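Local coordinates for BugD (Bordetella pertussis Tohama I, PDB 2F5X), which binds aspartic acid as a periplasmic solute receptor and probably delivers it to a transporter of the tripartite tricarboxylate type, at residues R36-S41 against P266-R271; R43-E48 against V256-A261; I115-D120 against K206-T211; D138-A143 against Q185-C190. All coordinates share one frame; numbering follows the deposited sequence.

Contact 1: residues R36-S41 against P266-R271; sequences RSLAES and PKFQER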
loop_
_atom_site.group_PDB
_atom_site.type_symbol
_atom_site.label_atom_id
_atom_site.label_comp_id
_atom_site.label_asym_id
_atom_site.label_seq_id
_atom_site.Cartn_x
_atom_site.Cartn_y
_atom_site.Cartn_z
ATOM N N ARG A 36 4.237 -6.385 10.606
ATOM C CA ARG A 36 4.346 -7.153 11.838
ATOM C C ARG A 36 4.678 -8.619 11.579
ATOM O O ARG A 36 5.415 -9.235 12.350
ATOM C CB ARG A 36 3.129 -6.944 12.730
ATOM C CG ARG A 36 3.197 -5.545 13.370
ATOM C CD ARG A 36 2.026 -5.144 14.194
ATOM N NE ARG A 36 2.015 -3.700 14.434
ATOM C CZ ARG A 36 2.420 -3.118 15.557
ATOM N NH1 ARG A 36 2.897 -3.847 16.571
ATOM N NH2 ARG A 36 2.353 -1.797 15.666
ATOM N N SER A 37 4.184 -9.160 10.469
ATOM C CA SER A 37 4.543 -10.522 10.087
ATOM C C SER A 37 6.009 -10.605 9.662
ATOM O O SER A 37 6.716 -11.538 10.044
ATOM C CB SER A 37 3.625 -11.036 8.981
ATOM O OG SER A 37 2.311 -11.204 9.492
ATOM N N LEU A 38 6.459 -9.622 8.885
ATOM C CA LEU A 38 7.851 -9.563 8.441
ATOM C C LEU A 38 8.823 -9.334 9.603
ATOM O O LEU A 38 9.916 -9.922 9.647
ATOM C CB LEU A 38 8.029 -8.473 7.379
ATOM C CG LEU A 38 9.430 -8.360 6.765
ATOM C CD1 LEU A 38 9.868 -9.676 6.122
ATOM C CD2 LEU A 38 9.450 -7.231 5.764
ATOM N N ALA A 39 8.426 -8.479 10.540
ATOM C CA ALA A 39 9.238 -8.229 11.734
ATOM C C ALA A 39 9.550 -9.544 12.452
ATOM O O ALA A 39 10.685 -9.781 12.880
ATOM C CB ALA A 39 8.512 -7.245 12.667
ATOM N N GLU A 40 8.546 -10.412 12.542
ATOM C CA GLU A 40 8.715 -11.712 13.183
ATOM C C GLU A 40 9.632 -12.638 12.387
ATOM O O GLU A 40 10.493 -13.313 12.966
ATOM C CB GLU A 40 7.354 -12.370 13.398
ATOM C CG GLU A 40 7.413 -13.740 14.039
ATOM C CD GLU A 40 6.047 -14.290 14.402
ATOM O OE1 GLU A 40 5.059 -13.518 14.419
ATOM O OE2 GLU A 40 5.967 -15.507 14.676
ATOM N N SER A 41 9.450 -12.671 11.068
ATOM C CA SER A 41 10.204 -13.603 10.227
ATOM C C SER A 41 11.665 -13.222 10.053
ATOM O O SER A 41 12.501 -14.093 9.785
ATOM C CB SER A 41 9.528 -13.820 8.859
ATOM O OG SER A 41 9.552 -12.653 8.059
ATOM N N PRO A 266 8.400 -19.690 5.827
ATOM C CA PRO A 266 7.075 -20.284 5.584
ATOM C C PRO A 266 5.907 -19.624 6.308
ATOM O O PRO A 266 4.834 -19.497 5.709
ATOM C CB PRO A 266 7.227 -21.729 6.085
ATOM C CG PRO A 266 8.670 -21.972 6.194
ATOM C CD PRO A 266 9.348 -20.665 6.404
ATOM N N LYS A 267 6.092 -19.243 7.570
ATOM C CA LYS A 267 5.009 -18.605 8.327
ATOM C C LYS A 267 4.618 -17.275 7.692
ATOM O O LYS A 267 3.424 -16.983 7.489
ATOM C CB LYS A 267 5.396 -18.401 9.797
ATOM C CG LYS A 267 4.251 -17.864 10.659
ATOM C CD LYS A 267 4.668 -17.644 12.110
ATOM C CE LYS A 267 3.537 -16.996 12.902
ATOM N NZ LYS A 267 3.823 -16.976 14.365
ATOM N N PHE A 268 5.624 -16.472 7.372
ATOM C CA PHE A 268 5.375 -15.203 6.692
ATOM C C PHE A 268 4.637 -15.439 5.373
ATOM O O PHE A 268 3.619 -14.804 5.104
ATOM C CB PHE A 268 6.689 -14.444 6.466
ATOM C CG PHE A 268 6.517 -13.170 5.685
ATOM C CD1 PHE A 268 5.936 -12.047 6.279
ATOM C CD2 PHE A 268 6.907 -13.105 4.352
ATOM C CE1 PHE A 268 5.756 -10.867 5.558
ATOM C CE2 PHE A 268 6.728 -11.933 3.622
ATOM C CZ PHE A 268 6.145 -10.808 4.234
ATOM N N GLN A 269 5.145 -16.363 4.558
ATOM C CA GLN A 269 4.540 -16.642 3.250
ATOM C C GLN A 269 3.101 -17.173 3.334
ATOM O O GLN A 269 2.262 -16.809 2.502
ATOM C CB GLN A 269 5.439 -17.569 2.413
ATOM C CG GLN A 269 6.730 -16.879 1.941
ATOM C CD GLN A 269 6.952 -16.926 0.427
ATOM O OE1 GLN A 269 8.062 -16.640 -0.052
ATOM N NE2 GLN A 269 5.917 -17.282 -0.322
ATOM N N GLU A 270 2.814 -18.002 4.339
ATOM C CA GLU A 270 1.451 -18.496 4.546
ATOM C C GLU A 270 0.492 -17.351 4.848
ATOM O O GLU A 270 -0.601 -17.281 4.271
ATOM C CB GLU A 270 1.388 -19.539 5.666
ATOM C CG GLU A 270 0.013 -20.186 5.857
ATOM C CD GLU A 270 -0.643 -20.656 4.558
ATOM O OE1 GLU A 270 0.047 -21.248 3.691
ATOM O OE2 GLU A 270 -1.866 -20.432 4.402
ATOM N N ARG A 271 0.904 -16.458 5.745
ATOM C CA ARG A 271 0.068 -15.309 6.099
ATOM C C ARG A 271 -0.151 -14.410 4.891
ATOM O O ARG A 271 -1.275 -13.971 4.641
ATOM C CB ARG A 271 0.639 -14.513 7.281
ATOM C CG ARG A 271 -0.266 -13.335 7.725
ATOM C CD ARG A 271 -1.622 -13.760 8.290
ATOM N NE ARG A 271 -2.402 -12.628 8.795
ATOM C CZ ARG A 271 -3.739 -12.568 8.803
ATOM N NH1 ARG A 271 -4.469 -13.571 8.329
ATOM N NH2 ARG A 271 -4.351 -11.493 9.282
#
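Ser37, Leu38, Glu40 and Ser41 of helix 30-46 meet Lys267, Phe268 and Arg271 of helix 266-274 in an antiparallel helix-helix contact on one lobe of a periplasmic binding protein fold. The two short axes approach to 9.2 Å at 166°, and Phe268 lies between them. Its CG is anti to the backbone N (chi1 176°). One edge of the ring meets the facing helix: CD1 lies 3.7 Å from Ser37 CB, while CE1 reaches Leu38 CB at 3.8 Å. Leu38 CD1 stands over one face of the same ring, displaced toward the rim. Beyond the segments the ring also touches Leu263 of helix 249-263 and Val109 of strand 102-117, so it belongs to the apolar layer between helices and sheet. Leu38 shares that layer through Leu259 and Val108.

Polar groups flank this apolar centre. Ser41 OG passes 3.7 Å from Phe268 CB and is hydrogen-bonded to Gly262 O near the C-terminal end of helix 249-263, which links that helix to helix 30-46. Ser37 OG rests 3.8 Å from Arg271 CG, a van der Waals contact of the hydroxyl with the arginine's aliphatic stem.

On the exposed side, the extended chains of Glu40 and Lys267 cross at about a right angle and are joined by a salt bridge. Lys267 NZ donates to Glu40 OE2 at 2.6 Å, meeting that oxygen on its syn side, 22° out of the carboxylate plane; Glu40 OE1 stands farther off, 3.7 Å from the same NZ.

Contact 2: residues R43-E48 against V256-A261; sequences RPTLGE and VKSLQA
Thr45 and Leu46 touch Ser258 and Ala261 mainly through van der Waals contacts, and no hydrogen bond runs directly between the two segments. The tightest pair is methyl against methyl, Thr45 CG2 to Ala261 CB at 3.3 Å, closer than carbons usually come. The hydroxyl branch of Thr45 settles beside it, with OG1 3.4 Å from Ser258 CA and equally near Ala261 CB. Both branches of the threonine thus abut the Ala261 methyl, and the small residues on helix 249-263 let the two backbones come near: the CA atoms of Leu46 and Ser258 are 5.3 Å apart.

A second group of contacts centres on Ser258 OG, which lies 3.3 Å from Leu46 CA and 3.6 Å from Leu46 CD1. Here the last turn of helix 30-46 packs on the side of helix 249-263, two of the helices that cover the sheet in one lobe of the periplasmic binding protein fold. Helix 30-46 ends at this point: Gly47 leaves the helical conformation with phi 82°, although its N still bonds Arg43 O at 2.9 Å.

The polar partners of the touching side chains lie just outside the segments. Thr45 OG1, held between the backbone N and the carbonyl carbon (chi1 54°), bonds Met42 O in its own helix, and Ser258 OG does the same with Lys254 O. A polar link near this end of helix 30-46 comes from Lys254, whose NZ donates to Thr45 O; its positive charge probably suits the carbonyl-rich C-terminal end of the helix.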
loop_
_atom_site.group_PDB
_atom_site.type_symbol
_atom_site.label_atom_id
_atom_site.label_comp_id
_atom_site.label_asym_id
_atom_site.label_seq_id
_atom_site.Cartn_x
_atom_site.Cartn_y
_atom_site.Cartn_z
ATOM N N ARG A 43 13.563 -11.917 12.428
ATOM C CA ARG A 43 14.257 -12.004 13.719
ATOM C C ARG A 43 15.400 -13.038 13.820
ATOM O O ARG A 43 16.478 -12.684 14.310
ATOM C CB ARG A 43 13.252 -12.159 14.871
ATOM C CG ARG A 43 13.891 -12.132 16.265
ATOM C CD ARG A 43 12.887 -12.295 17.381
ATOM N NE ARG A 43 13.497 -12.154 18.700
ATOM C CZ ARG A 43 12.935 -12.571 19.832
ATOM N NH1 ARG A 43 11.743 -13.163 19.812
ATOM N NH2 ARG A 43 13.565 -12.396 20.988
ATOM N N PRO A 44 15.191 -14.296 13.400
ATOM C CA PRO A 44 16.253 -15.310 13.514
ATOM C C PRO A 44 17.553 -14.915 12.816
ATOM O O PRO A 44 18.638 -15.155 13.357
ATOM C CB PRO A 44 15.635 -16.535 12.830
ATOM C CG PRO A 44 14.185 -16.367 13.057
ATOM C CD PRO A 44 13.959 -14.885 12.839
ATOM N N THR A 45 17.453 -14.305 11.637
ATOM C CA THR A 45 18.645 -13.909 10.896
ATOM C C THR A 45 19.198 -12.544 11.314
ATOM O O THR A 45 20.419 -12.370 11.368
ATOM C CB THR A 45 18.409 -13.966 9.381
ATOM O OG1 THR A 45 17.254 -13.199 9.050
ATOM C CG2 THR A 45 18.031 -15.372 8.954
ATOM N N LEU A 46 18.314 -11.588 11.607
ATOM C CA LEU A 46 18.747 -10.271 12.075
ATOM C C LEU A 46 19.515 -10.383 13.391
ATOM O O LEU A 46 20.519 -9.699 13.590
ATOM C CB LEU A 46 17.558 -9.301 12.209
ATOM C CG LEU A 46 17.877 -7.828 12.519
ATOM C CD1 LEU A 46 18.782 -7.186 11.450
ATOM C CD2 LEU A 46 16.601 -7.012 12.703
ATOM N N GLY A 47 19.050 -11.268 14.271
ATOM C CA GLY A 47 19.687 -11.471 15.558
ATOM C C GLY A 47 19.256 -10.430 16.567
ATOM O O GLY A 47 19.900 -10.263 17.612
ATOM N N GLU A 48 18.179 -9.717 16.232
ATOM C CA GLU A 48 17.539 -8.762 17.126
ATOM C C GLU A 48 16.062 -8.660 16.767
ATOM O O GLU A 48 15.656 -9.021 15.660
ATOM C CB GLU A 48 18.188 -7.375 17.010
ATOM C CG GLU A 48 19.276 -7.090 18.040
ATOM C CD GLU A 48 18.732 -6.852 19.440
ATOM O OE1 GLU A 48 17.491 -6.798 19.612
ATOM O OE2 GLU A 48 19.550 -6.719 20.373
ATOM N N VAL A 256 19.757 -6.620 4.059
ATOM C CA VAL A 256 19.381 -7.376 2.854
ATOM C C VAL A 256 19.269 -8.876 3.161
ATOM O O VAL A 256 18.278 -9.523 2.802
ATOM C CB VAL A 256 20.364 -7.118 1.676
ATOM C CG1 VAL A 256 20.084 -8.047 0.522
ATOM C CG2 VAL A 256 20.243 -5.677 1.204
ATOM N N LYS A 257 20.267 -9.414 3.855
ATOM C CA LYS A 257 20.268 -10.834 4.196
ATOM C C LYS A 257 19.074 -11.200 5.072
ATOM O O LYS A 257 18.453 -12.250 4.883
ATOM C CB LYS A 257 21.564 -11.211 4.909
ATOM C CG LYS A 257 22.724 -11.351 3.958
ATOM C CD LYS A 257 24.038 -11.359 4.712
ATOM C CE LYS A 257 24.325 -12.719 5.282
ATOM N NZ LYS A 257 25.710 -12.759 5.830
ATOM N N SER A 258 18.755 -10.319 6.018
ATOM C CA SER A 258 17.651 -10.542 6.947
ATOM C C SER A 258 16.308 -10.440 6.234
ATOM O O SER A 258 15.416 -11.245 6.481
ATOM C CB SER A 258 17.715 -9.552 8.111
ATOM O OG SER A 258 18.950 -9.666 8.799
ATOM N N LEU A 259 16.175 -9.460 5.344
ATOM C CA LEU A 259 14.967 -9.336 4.534
ATOM C C LEU A 259 14.762 -10.581 3.670
ATOM O O LEU A 259 13.661 -11.133 3.621
ATOM C CB LEU A 259 15.000 -8.064 3.665
ATOM C CG LEU A 259 13.830 -7.894 2.681
ATOM C CD1 LEU A 259 12.470 -7.796 3.394
ATOM C CD2 LEU A 259 14.047 -6.699 1.767
ATOM N N GLN A 260 15.827 -11.044 3.018
ATOM C CA GLN A 260 15.710 -12.224 2.162
ATOM C C GLN A 260 15.252 -13.442 2.961
ATOM O O GLN A 260 14.396 -14.208 2.513
ATOM C CB GLN A 260 17.030 -12.497 1.448
ATOM C CG GLN A 260 17.246 -11.517 0.309
ATOM C CD GLN A 260 18.562 -11.704 -0.407
ATOM O OE1 GLN A 260 19.252 -12.719 -0.218
ATOM N NE2 GLN A 260 18.912 -10.737 -1.244
ATOM N N ALA A 261 15.807 -13.597 4.156
ATOM C CA ALA A 261 15.429 -14.713 5.013
ATOM C C ALA A 261 13.985 -14.559 5.486
ATOM O O ALA A 261 13.231 -15.532 5.529
ATOM C CB ALA A 261 16.372 -14.817 6.189
#

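Contact 3: residues I115-D120 against K206-T211; sequences IIARGD and KAYAVT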
loop_
_atom_site.group_PDB
_atom_site.type_symbol
_atom_site.label_atom_id
_atom_site.label_comp_id
_atom_site.label_asym_id
_atom_site.label_seq_id
_atom_site.Cartn_x
_atom_site.Cartn_y
_atom_site.Cartn_z
ATOM N N ILE A 115 -12.231 -3.158 -4.708
ATOM C CA ILE A 115 -13.227 -2.088 -4.610
ATOM C C ILE A 115 -14.349 -2.610 -3.723
ATOM O O ILE A 115 -14.989 -3.604 -4.061
ATOM C CB ILE A 115 -13.789 -1.713 -6.009
ATOM C CG1 ILE A 115 -12.667 -1.319 -6.982
ATOM C CG2 ILE A 115 -14.895 -0.614 -5.897
ATOM C CD1 ILE A 115 -12.206 0.070 -6.865
ATOM N N ILE A 116 -14.561 -1.951 -2.585
ATOM C CA ILE A 116 -15.556 -2.390 -1.612
ATOM C C ILE A 116 -16.466 -1.236 -1.199
ATOM O O ILE A 116 -16.154 -0.061 -1.427
ATOM C CB ILE A 116 -14.886 -3.010 -0.339
ATOM C CG1 ILE A 116 -13.991 -1.981 0.385
ATOM C CG2 ILE A 116 -14.134 -4.306 -0.671
ATOM C CD1 ILE A 116 -13.522 -2.466 1.770
ATOM N N ALA A 117 -17.585 -1.574 -0.566
ATOM C CA ALA A 117 -18.482 -0.563 -0.026
ATOM C C ALA A 117 -19.082 -1.035 1.290
ATOM O O ALA A 117 -18.966 -2.216 1.647
ATOM C CB ALA A 117 -19.584 -0.238 -1.031
ATOM N N ARG A 118 -19.723 -0.113 2.005
ATOM C CA ARG A 118 -20.419 -0.459 3.239
ATOM C C ARG A 118 -21.405 -1.600 2.971
ATOM O O ARG A 118 -21.904 -1.752 1.849
ATOM C CB ARG A 118 -21.127 0.768 3.839
ATOM C CG ARG A 118 -22.023 1.555 2.883
ATOM C CD ARG A 118 -22.732 2.717 3.589
ATOM N NE ARG A 118 -23.424 3.630 2.687
ATOM C CZ ARG A 118 -24.685 3.492 2.290
ATOM N NH1 ARG A 118 -25.406 2.444 2.690
ATOM N NH2 ARG A 118 -25.228 4.406 1.484
ATOM N N GLY A 119 -21.639 -2.419 3.996
ATOM C CA GLY A 119 -22.380 -3.663 3.857
ATOM C C GLY A 119 -23.790 -3.540 3.308
ATOM O O GLY A 119 -24.337 -4.518 2.806
ATOM N N ASP A 120 -24.378 -2.352 3.412
ATOM C CA ASP A 120 -25.731 -2.112 2.918
ATOM C C ASP A 120 -25.794 -1.179 1.709
ATOM O O ASP A 120 -26.867 -0.658 1.375
ATOM C CB ASP A 120 -26.617 -1.566 4.039
ATOM C CG ASP A 120 -26.153 -0.220 4.548
ATOM O OD1 ASP A 120 -24.980 0.167 4.300
ATOM O OD2 ASP A 120 -26.901 0.526 5.217
ATOM N N LYS A 206 -19.578 -5.014 1.133
ATOM C CA LYS A 206 -19.882 -5.354 -0.259
ATOM C C LYS A 206 -18.582 -5.350 -1.037
ATOM O O LYS A 206 -17.723 -4.487 -0.815
ATOM C CB LYS A 206 -20.867 -4.351 -0.877
ATOM C CG LYS A 206 -22.266 -4.366 -0.245
ATOM C CD LYS A 206 -23.065 -5.562 -0.708
ATOM C CE LYS A 206 -24.053 -5.167 -1.783
ATOM N NZ LYS A 206 -25.400 -4.730 -1.291
ATOM N N ALA A 207 -18.408 -6.325 -1.927
ATOM C CA ALA A 207 -17.157 -6.428 -2.675
ATOM C C ALA A 207 -17.463 -6.561 -4.158
ATOM O O ALA A 207 -18.291 -7.382 -4.543
ATOM C CB ALA A 207 -16.318 -7.610 -2.166
ATOM N N TYR A 208 -16.798 -5.753 -4.985
ATOM C CA TYR A 208 -17.197 -5.602 -6.393
ATOM C C TYR A 208 -16.187 -6.063 -7.436
ATOM O O TYR A 208 -16.565 -6.601 -8.477
ATOM C CB TYR A 208 -17.577 -4.148 -6.667
ATOM C CG TYR A 208 -18.730 -3.681 -5.811
ATOM C CD1 TYR A 208 -20.051 -3.979 -6.161
ATOM C CD2 TYR A 208 -18.503 -2.953 -4.643
ATOM C CE1 TYR A 208 -21.120 -3.541 -5.377
ATOM C CE2 TYR A 208 -19.563 -2.525 -3.849
ATOM C CZ TYR A 208 -20.865 -2.828 -4.218
ATOM O OH TYR A 208 -21.903 -2.399 -3.425
ATOM N N ALA A 209 -14.907 -5.838 -7.170
ATOM C CA ALA A 209 -13.881 -6.073 -8.178
ATOM C C ALA A 209 -12.493 -6.026 -7.573
ATOM O O ALA A 209 -12.294 -5.458 -6.499
ATOM C CB ALA A 209 -13.984 -5.023 -9.295
ATOM N N VAL A 210 -11.533 -6.598 -8.292
ATOM C CA VAL A 210 -10.122 -6.528 -7.905
ATOM C C VAL A 210 -9.324 -5.759 -8.960
ATOM O O VAL A 210 -9.791 -5.598 -10.087
ATOM C CB VAL A 210 -9.517 -7.935 -7.690
ATOM C CG1 VAL A 210 -10.194 -8.619 -6.496
ATOM C CG2 VAL A 210 -9.644 -8.798 -8.969
ATOM N N THR A 211 -8.135 -5.284 -8.595
ATOM C CA THR A 211 -7.333 -4.450 -9.494
ATOM C C THR A 211 -6.154 -5.190 -10.116
ATOM O O THR A 211 -5.291 -4.575 -10.747
ATOM C CB THR A 211 -6.795 -3.220 -8.755
ATOM O OG1 THR A 211 -5.966 -3.663 -7.671
ATOM C CG2 THR A 211 -7.934 -2.432 -8.095
#
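The carbonyl oxygen of Lys206 is approached by two groups of the opposite strand: Ala117 N donates to it at 2.9 Å, and Ile116 CA supplements that bond with a weak, bent CA-H...O contact at 3.1 Å. Lys206 N returns a bond to Ala117 O, making an antiparallel hydrogen-bonded pair. Further on, Tyr208 and Ala209 both stand opposite Ile115 in an irregularity resembling a classic beta bulge, but with the second N-H bond missing. Tyr208 N bonds Ile115 O at 3.0 Å, Ile115 N bonds Ala209 O, and the buried Ala209 N is left without a partner. The near-helical psi of Tyr208 (-37°) is consistent with this.

Tyr208 presents its ring edge to the strand, with CE2 3.6 Å from Ala117 CB, which lies in the ring plane; its OH is bonded to Pro123 O. The Lys206 chain bends repeatedly, passing CG within 3.4 Å of Arg118 O before NZ reaches Phe121 O and Asn124 OD1.

Strand 102-117 is flanked here by strand 206-210 and, through a backbone bond of Ile116 with Met189, by strand 188-192. Ile116 packs on Thr196 and Ile200 of helix 193-201, while Ile115, on the opposite sheet face, meets Cys154 and Leu158 of helix 150-162.

Contact 4: residues D138-A143 against Q185-C190; sequences DKISLA and QVDLMC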
loop_
_atom_site.group_PDB
_atom_site.type_symbol
_atom_site.label_atom_id
_atom_site.label_comp_id
_atom_site.label_asym_id
_atom_site.label_seq_id
_atom_site.Cartn_x
_atom_site.Cartn_y
_atom_site.Cartn_z
ATOM N N ASP A 138 -23.445 12.667 -5.817
ATOM C CA ASP A 138 -23.468 13.671 -4.747
ATOM C C ASP A 138 -23.854 13.123 -3.372
ATOM O O ASP A 138 -23.652 13.790 -2.347
ATOM C CB ASP A 138 -24.391 14.829 -5.135
ATOM C CG ASP A 138 -23.837 15.655 -6.273
ATOM O OD1 ASP A 138 -22.636 15.500 -6.623
ATOM O OD2 ASP A 138 -24.538 16.491 -6.869
ATOM N N LYS A 139 -24.423 11.925 -3.347
ATOM C CA LYS A 139 -24.821 11.298 -2.090
ATOM C C LYS A 139 -23.750 10.342 -1.570
ATOM O O LYS A 139 -23.941 9.705 -0.515
ATOM C CB LYS A 139 -26.142 10.542 -2.267
ATOM C CG LYS A 139 -27.319 11.410 -2.686
ATOM C CD LYS A 139 -28.301 10.622 -3.560
ATOM C CE LYS A 139 -29.659 10.473 -2.886
ATOM N NZ LYS A 139 -29.682 9.335 -1.913
ATOM N N ILE A 140 -22.640 10.221 -2.308
ATOM C CA ILE A 140 -21.655 9.166 -2.044
ATOM C C ILE A 140 -20.298 9.684 -1.580
ATOM O O ILE A 140 -19.733 10.603 -2.182
ATOM C CB ILE A 140 -21.477 8.250 -3.288
ATOM C CG1 ILE A 140 -22.816 7.576 -3.640
ATOM C CG2 ILE A 140 -20.407 7.195 -3.019
ATOM C CD1 ILE A 140 -22.844 6.902 -5.018
ATOM N N SER A 141 -19.765 9.068 -0.525
ATOM C CA SER A 141 -18.439 9.414 -0.020
ATOM C C SER A 141 -17.430 8.308 -0.304
ATOM O O SER A 141 -17.727 7.110 -0.164
ATOM C CB SER A 141 -18.485 9.687 1.490
ATOM O OG SER A 141 -19.008 8.572 2.187
ATOM N N LEU A 142 -16.235 8.733 -0.699
ATOM C CA LEU A 142 -15.129 7.833 -0.969
ATOM C C LEU A 142 -14.081 8.041 0.118
ATOM O O LEU A 142 -13.738 9.180 0.432
ATOM C CB LEU A 142 -14.533 8.159 -2.344
ATOM C CG LEU A 142 -13.243 7.449 -2.764
ATOM C CD1 LEU A 142 -13.517 5.983 -3.075
ATOM C CD2 LEU A 142 -12.643 8.154 -3.976
ATOM N N ALA A 143 -13.584 6.945 0.692
ATOM C CA ALA A 143 -12.529 7.018 1.698
ATOM C C ALA A 143 -11.173 6.709 1.082
ATOM O O ALA A 143 -11.073 5.852 0.207
ATOM C CB ALA A 143 -12.817 6.023 2.828
ATOM N N GLN A 185 -20.267 5.073 8.040
ATOM C CA GLN A 185 -19.978 6.510 8.083
ATOM C C GLN A 185 -19.363 7.041 6.793
ATOM O O GLN A 185 -19.320 8.261 6.577
ATOM C CB GLN A 185 -19.052 6.845 9.265
ATOM C CG GLN A 185 -19.663 6.563 10.627
ATOM C CD GLN A 185 -20.451 7.740 11.159
ATOM O OE1 GLN A 185 -21.481 8.105 10.597
ATOM N NE2 GLN A 185 -19.967 8.343 12.240
ATOM N N VAL A 186 -18.880 6.124 5.950
ATOM C CA VAL A 186 -18.342 6.447 4.632
ATOM C C VAL A 186 -18.794 5.305 3.707
ATOM O O VAL A 186 -19.088 4.203 4.193
ATOM C CB VAL A 186 -16.788 6.645 4.685
ATOM C CG1 VAL A 186 -16.064 5.314 4.975
ATOM C CG2 VAL A 186 -16.264 7.283 3.401
ATOM N N ASP A 187 -18.883 5.551 2.399
ATOM C CA ASP A 187 -19.608 4.623 1.522
ATOM C C ASP A 187 -18.756 3.632 0.753
ATOM O O ASP A 187 -19.091 2.456 0.686
ATOM C CB ASP A 187 -20.481 5.376 0.518
ATOM C CG ASP A 187 -21.485 6.284 1.179
ATOM O OD1 ASP A 187 -21.990 5.965 2.273
ATOM O OD2 ASP A 187 -21.836 7.352 0.663
ATOM N N LEU A 188 -17.668 4.119 0.170
ATOM C CA LEU A 188 -16.950 3.394 -0.881
ATOM C C LEU A 188 -15.450 3.513 -0.650
ATOM O O LEU A 188 -14.986 4.555 -0.197
ATOM C CB LEU A 188 -17.323 4.054 -2.218
ATOM C CG LEU A 188 -16.767 3.529 -3.535
ATOM C CD1 LEU A 188 -17.346 2.134 -3.830
ATOM C CD2 LEU A 188 -17.106 4.521 -4.643
HETATM N N MSE A 189 -14.693 2.450 -0.939
HETATM C CA MSE A 189 -13.239 2.501 -0.782
HETATM C C MSE A 189 -12.549 1.491 -1.682
HETATM O O MSE A 189 -13.078 0.417 -1.932
HETATM C CB MSE A 189 -12.881 2.176 0.676
HETATM C CG MSE A 189 -11.407 2.205 0.997
HETATM SE SE MSE A 189 -11.131 2.274 2.920
HETATM C CE MSE A 189 -11.526 0.437 3.481
ATOM N N CYS A 190 -11.355 1.838 -2.150
ATOM C CA CYS A 190 -10.453 0.850 -2.735
ATOM C C CYS A 190 -9.350 0.599 -1.742
ATOM O O CYS A 190 -8.720 1.544 -1.274
ATOM C CB CYS A 190 -9.842 1.381 -4.026
ATOM S SG CYS A 190 -8.951 0.154 -5.029
HETATM O O HOH W 1 -20.019 9.677 4.337
HETATM O O HOH W 2 -10.258 4.595 -2.189
#
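Strands 141-143 and 188-190 run parallel, their axes 4.8 Å apart and inclined at 30°, with Leu142 paired to Leu188 and a nearly straight bond from Ala143 N to Leu188 O (2.9 Å). Just before this pairing, the Asp187 side chain extends the backbone pattern: Ser141 N donates to OD2 at 2.9 Å, from 37° above the carboxylate plane. Asp187 N in turn bonds Ser141 O at 3.2 Å. The other oxygen, OD1, is taken by Arg118, probably fixing the carboxylate's rotation.

A water bridges Ser141 OG and Gln185 O; a second joins Ala143 O to Cys190 N. Val186 CG2 lies 3.3 Å from Ser141 OG and 3.7 Å from Ala143 CB, whereas selenomethionine Met189 brings SE to 4.1 Å from the same methyl. On the other sheet face Leu142 CD1 meets Leu188 CG at 4.1 Å.

Cys190 is disulfide-bonded to Cys154 of helix 150-162. Parallel strands 167-170, 141-144 and 188-192, joined through helices 150-162 and 174-182 in beta-alpha-beta crossovers, form the alpha/beta core of this binding-protein lobe, and Ala145 and Gln192, at or just beyond the C-terminal ends of strands 141-144 and 188-192, line the aspartic acid pocket.

Overall arrangement
The four contacts fall into two well-separated pairs, with contact 2 on the opposite side of the chain's centre from contacts 3 and 4. Contacts 1 and 2 share helix 30-46 and touch through Leu38 CD2 and Leu259 CD1, 3.9 Å apart; both are partly buried helix packing, closed by a surface salt bridge in contact 1 and by small side chains in contact 2. Contacts 3 and 4, their centres about 11 Å apart, belong to neighbouring strands of one sheet and rely chiefly on backbone hydrogen bonds, antiparallel in the first and parallel in the second. Arg118 and Asp187 join them. Contact 4 is the more buried, and Met189 lies about 7 Å from the bound aspartic acid.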